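Local structure of oxidoreductase (Thermotoga maritima, 1ZH8) at residues L90-E93 with L94-P97. The protein probably catalyses NADP-dependent oxidation or reduction of an alcohol substrate not yet identified, as a member of the GFO/IDH/MocA oxidoreductase family. Residues are numbered along the deposited sequence; the frame is centred on the assembly and turned at random.
Sequences LPVE and LNLP. With NAP (NADP nicotinamide-adenine-dinucleotide phosphate), chain D.
Leu94 lays its CD1 methyl against CB of Leu90 (4.1 Å) and CD of Pro91, the leucine side chains crossing at about a right angle. Its CG stands anti to the carbonyl carbon (chi1 -58°), which brings CD1 to 3.5 Å from N6A of the NADP adenine. Leu90 CD2, 3.4 Å from NADP N3A, and the Pro91 ring at NADP C8A join it over one face of the adenine. O3D of the nicotinamide ribose donates a 2.8 Å hydrogen bond to Leu90 O. The turn is closed by Leu94 N bonding to Pro91 O (2.9 Å, 164° at the hydrogen) and Asn95 N to Val92 O. A water held by Leu90 N lies 2.9 Å from Asn95 OD1 and can donate to it, while ND2, beside Val92 CG2 at 3.7 Å, is hydrogen-bonded to Ile115 O. A leucine in place of Asn95 would probably leave Ile115 O without its donor and the water without OD1, weakening the link to Leu90 N. Glu93 runs alongside Leu94, and its OE1 salt-bridges Lys190. Residues 90-97 lead from strand 85-88 into helix 95-104 of the Rossmann fold, with Trp185 of helix 184-187 against Pro91 and Val92, and helix 119-131 against Leu96.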
# COMPACT_ATOMS: atom_id res chain seq x y z
N LEU A 90 -32.11 6.13 -3.64
CA LEU A 90 -32.28 6.15 -5.09
C LEU A 90 -30.97 5.92 -5.80
O LEU A 90 -29.89 5.96 -5.16
CB LEU A 90 -32.79 7.52 -5.50
CG LEU A 90 -34.15 7.86 -4.90
CD1 LEU A 90 -34.38 9.34 -4.97
CD2 LEU A 90 -35.21 7.12 -5.65
N PRO A 91 -31.04 5.69 -7.13
CA PRO A 91 -29.85 5.79 -7.95
C PRO A 91 -29.23 7.17 -7.71
O PRO A 91 -29.92 8.19 -7.73
CB PRO A 91 -30.41 5.71 -9.38
CG PRO A 91 -31.66 4.91 -9.25
CD PRO A 91 -32.23 5.30 -7.91
N VAL A 92 -27.93 7.18 -7.48
CA VAL A 92 -27.23 8.39 -7.09
C VAL A 92 -27.45 9.59 -8.08
O VAL A 92 -27.45 10.76 -7.65
CB VAL A 92 -25.74 8.07 -6.78
CG1 VAL A 92 -25.07 7.44 -7.99
CG2 VAL A 92 -24.98 9.28 -6.34
N GLU A 93 -27.69 9.30 -9.36
CA GLU A 93 -28.00 10.35 -10.35
C GLU A 93 -29.18 11.24 -9.94
O GLU A 93 -29.31 12.37 -10.43
CB GLU A 93 -28.24 9.77 -11.76
CG GLU A 93 -29.53 8.98 -11.90
CD GLU A 93 -29.59 8.09 -13.13
OE1 GLU A 93 -29.93 8.60 -14.23
OE2 GLU A 93 -29.32 6.88 -13.01
N LEU A 94 -30.03 10.72 -9.04
CA LEU A 94 -31.25 11.41 -8.63
C LEU A 94 -31.11 12.27 -7.38
O LEU A 94 -31.97 13.12 -7.15
CB LEU A 94 -32.42 10.43 -8.46
CG LEU A 94 -32.82 9.58 -9.67
CD1 LEU A 94 -33.92 8.61 -9.27
CD2 LEU A 94 -33.21 10.43 -10.92
N ASN A 95 -30.06 12.08 -6.58
CA ASN A 95 -29.88 12.85 -5.35
C ASN A 95 -30.10 14.35 -5.55
O ASN A 95 -31.05 14.91 -4.98
CB ASN A 95 -28.52 12.59 -4.68
CG ASN A 95 -28.34 11.13 -4.25
OD1 ASN A 95 -29.25 10.31 -4.42
ND2 ASN A 95 -27.17 10.81 -3.71
N LEU A 96 -29.25 14.97 -6.37
CA LEU A 96 -29.33 16.43 -6.59
C LEU A 96 -30.76 16.91 -6.93
O LEU A 96 -31.35 17.64 -6.14
CB LEU A 96 -28.29 16.95 -7.60
CG LEU A 96 -28.45 18.43 -8.02
CD1 LEU A 96 -28.29 19.39 -6.85
CD2 LEU A 96 -27.50 18.83 -9.15
N PRO A 97 -31.32 16.50 -8.08
CA PRO A 97 -32.64 17.07 -8.40
C PRO A 97 -33.71 16.80 -7.33
O PRO A 97 -34.56 17.66 -7.10
CB PRO A 97 -33.02 16.42 -9.74
CG PRO A 97 -32.14 15.24 -9.88
CD PRO A 97 -30.86 15.57 -9.14
PA NAP D . -31.77 -0.23 -5.73
O1A NAP D . -32.13 -1.56 -5.16
O2A NAP D . -31.69 -0.23 -7.20
O5B NAP D . -32.79 0.86 -5.15
C5B NAP D . -33.14 1.99 -5.91
C4B NAP D . -34.64 2.17 -5.82
O4B NAP D . -35.02 3.42 -6.39
C3B NAP D . -35.39 1.10 -6.60
O3B NAP D . -36.55 0.85 -5.85
C2B NAP D . -35.73 1.85 -7.88
O2B NAP D . -36.73 1.41 -8.80
C1B NAP D . -36.07 3.21 -7.32
N9A NAP D . -36.07 4.23 -8.36
C8A NAP D . -35.29 4.28 -9.50
N7A NAP D . -35.61 5.41 -10.17
C5A NAP D . -36.58 6.06 -9.48
C6A NAP D . -37.27 7.24 -9.70
N6A NAP D . -37.05 7.97 -10.79
N1A NAP D . -38.21 7.68 -8.80
C2A NAP D . -38.47 6.92 -7.68
N3A NAP D . -37.79 5.75 -7.45
C4A NAP D . -36.87 5.33 -8.34
O3 NAP D . -30.34 0.20 -5.16
PN NAP D . -29.99 0.32 -3.59
O1N NAP D . -31.18 0.27 -2.68
O2N NAP D . -28.87 -0.61 -3.49
O5D NAP D . -29.38 1.80 -3.44
C5D NAP D . -30.16 2.97 -3.29
C4D NAP D . -29.34 4.02 -2.55
O4D NAP D . -28.93 3.48 -1.30
C3D NAP D . -28.06 4.38 -3.32
O3D NAP D . -27.81 5.76 -3.26
C2D NAP D . -26.96 3.63 -2.61
O2D NAP D . -25.72 4.29 -2.69
C1D NAP D . -27.51 3.56 -1.19
N1N NAP D . -26.96 2.40 -0.49
C2N NAP D . -26.27 2.63 0.67
C3N NAP D . -25.71 1.56 1.39
C7N NAP D . -25.15 1.78 2.77
O7N NAP D . -24.58 0.66 3.40
N7N NAP D . -25.20 2.99 3.37
C4N NAP D . -25.88 0.26 0.91
C5N NAP D . -26.60 0.03 -0.27
C6N NAP D . -27.14 1.12 -0.96
P2B NAP D . -37.96 0.38 -8.68
O1X NAP D . -39.19 1.05 -8.11
O2X NAP D . -37.60 -0.79 -7.80
O3X NAP D . -38.20 -0.06 -10.11
O HOH W 1 -30.18 8.17 -2.76
O HOH W 2 -27.13 13.54 -7.84